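Local coordinates for UDP-N-Acetylglucosamine 2-Epimerase (Thermus thermophilus, PDB 1V4V), which catalyses the epimerisation of UDP-N-acetylglucosamine at C2 of the sugar, interconverting it with UDP-N-acetylmannosamine, at the interface of chains A and B. Sequence-based numbering; all coordinates share one arbitrary frame. Chains: chain A/B, UDP-N-Acetylglucosamine 2-Epimerase.

The interface of chains A and B. Residues chain A 109, 112-113, 145-146; chain B 130, 134-135, 138, 142.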
# COMPACT_ATOMS: atom_id res chain seq x y z
N TRP A 109 -6.32 -5.48 -0.43
CA TRP A 109 -7.16 -4.29 -0.48
C TRP A 109 -8.63 -4.69 -0.36
O TRP A 109 -9.42 -4.00 0.29
CB TRP A 109 -6.90 -3.52 -1.78
CG TRP A 109 -7.49 -2.13 -1.80
CD1 TRP A 109 -7.80 -1.35 -0.72
CD2 TRP A 109 -7.80 -1.35 -2.95
NE1 TRP A 109 -8.30 -0.13 -1.13
CE2 TRP A 109 -8.31 -0.11 -2.50
CE3 TRP A 109 -7.71 -1.58 -4.33
CZ2 TRP A 109 -8.72 0.90 -3.38
CZ3 TRP A 109 -8.11 -0.57 -5.21
CH2 TRP A 109 -8.61 0.65 -4.72
N PHE A 112 -9.29 -5.34 3.23
CA PHE A 112 -9.37 -4.07 3.94
C PHE A 112 -10.72 -3.38 3.70
O PHE A 112 -11.34 -2.88 4.63
CB PHE A 112 -8.24 -3.13 3.51
CG PHE A 112 -8.26 -1.81 4.21
CD1 PHE A 112 -7.78 -1.69 5.51
CD2 PHE A 112 -8.84 -0.70 3.60
CE1 PHE A 112 -7.86 -0.48 6.19
CE2 PHE A 112 -8.93 0.52 4.28
CZ PHE A 112 -8.44 0.62 5.58
N LEU A 113 -11.16 -3.36 2.44
CA LEU A 113 -12.43 -2.71 2.10
C LEU A 113 -13.63 -3.40 2.74
O LEU A 113 -14.68 -2.78 2.95
CB LEU A 113 -12.60 -2.65 0.58
CG LEU A 113 -11.64 -1.70 -0.14
CD1 LEU A 113 -11.87 -1.78 -1.64
CD2 LEU A 113 -11.84 -0.27 0.36
N VAL A 145 0.74 -0.98 3.76
CA VAL A 145 0.02 0.18 4.29
C VAL A 145 -1.23 -0.37 5.00
O VAL A 145 -1.62 0.10 6.06
CB VAL A 145 -0.44 1.13 3.16
CG1 VAL A 145 -1.55 2.05 3.67
CG2 VAL A 145 0.73 1.94 2.65
N LEU A 146 -1.83 -1.39 4.39
CA LEU A 146 -3.06 -2.00 4.89
C LEU A 146 -2.94 -3.12 5.92
O LEU A 146 -3.94 -3.53 6.50
CB LEU A 146 -3.86 -2.56 3.71
CG LEU A 146 -4.06 -1.63 2.51
CD1 LEU A 146 -4.85 -2.38 1.45
CD2 LEU A 146 -4.78 -0.36 2.95
N LEU B 130 -6.07 3.62 10.67
CA LEU B 130 -6.64 3.12 9.42
C LEU B 130 -8.14 2.88 9.51
O LEU B 130 -8.82 2.75 8.49
CB LEU B 130 -5.97 1.80 9.01
CG LEU B 130 -4.58 1.84 8.38
CD1 LEU B 130 -4.09 0.42 8.14
CD2 LEU B 130 -4.63 2.62 7.07
N PHE B 134 -12.44 5.92 7.63
CA PHE B 134 -12.43 4.77 6.74
C PHE B 134 -13.30 5.05 5.52
O PHE B 134 -14.46 5.46 5.66
CB PHE B 134 -12.99 3.54 7.46
CG PHE B 134 -13.17 2.34 6.57
CD1 PHE B 134 -12.10 1.51 6.27
CD2 PHE B 134 -14.40 2.08 5.98
CE1 PHE B 134 -12.25 0.43 5.41
CE2 PHE B 134 -14.57 1.00 5.12
CZ PHE B 134 -13.49 0.18 4.83
N PRO B 135 -12.78 4.82 4.30
CA PRO B 135 -11.45 4.32 3.95
C PRO B 135 -10.47 5.42 3.55
O PRO B 135 -9.44 5.14 2.93
CB PRO B 135 -11.75 3.40 2.79
CG PRO B 135 -12.75 4.22 2.03
CD PRO B 135 -13.67 4.76 3.13
N ALA B 138 -6.63 5.23 4.65
CA ALA B 138 -5.92 4.25 3.83
C ALA B 138 -5.72 4.80 2.42
O ALA B 138 -4.63 4.68 1.85
CB ALA B 138 -6.70 2.93 3.77
N LEU B 142 -2.09 5.04 0.70
CA LEU B 142 -1.82 4.23 -0.49
C LEU B 142 -1.38 5.13 -1.64
O LEU B 142 -0.42 4.84 -2.36
CB LEU B 142 -3.07 3.46 -0.91
CG LEU B 142 -3.56 2.32 0.00
CD1 LEU B 142 -4.94 1.87 -0.46
CD2 LEU B 142 -2.56 1.15 -0.04
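A:Phe112 presses against B:Ala138 and B:Phe134 in an apolar patch of the two-fold homodimer interface, where the end of helix 102-113 and the C-terminal end of helix 136-146 of one subunit pack on helix 136-146 of the other, along B:Ala138 and B:Leu142, and on the loop before it. By symmetry the patch occurs twice, and it helps to hold the subunits together by van der Waals packing. A:Phe112 hides 74 Å² here. Its CG is anti to the backbone N (chi1 -180°), which carries the ring out across the contact. The methyl CB of B:Ala138 meets it above the CE2-CZ rim, 3.3 Å from CE2, on the same face as CD2 of A:Leu146. From the opposite face comes B:Phe134, whose corner CE1 lies above the rim of A:Phe112, 3.5 Å from CE2. The two rings are inclined at about 49°, so the contact is corner to face and not a parallel stack. B:Phe134 is itself backed by B:Pro135, which follows a cis peptide bond and sets CB over the centre of the phenylalanine ring. An alanine in place of A:Phe112 would probably open a gap between B:Ala138 and B:Phe134, leaving B:Phe134 backed by B:Pro135 but without its aromatic partner, and the methyl of A:Leu146 without the ring it covers. Farther along helix 136-146 of chain B, B:Leu142 turns its branches to different neighbours: CD2 packs 3.8 Å from CB of A:Val145 and also touches CD2 of A:Leu146, whereas CD1 reaches toward the indole NE1 of A:Trp109. B:Leu130 closes the patch on the loop side. Its CB flanks CE1 of A:Phe112, and its methyl CD1 meets the backbone carbonyl O of A:Val145 at 3.2 Å. Backbone oxygens also approach B:Phe134: O of A:Phe112 is 3.5 Å from CE1, and O of A:Leu113 lies at the edge, in the ring plane, 3.7 Å from CZ.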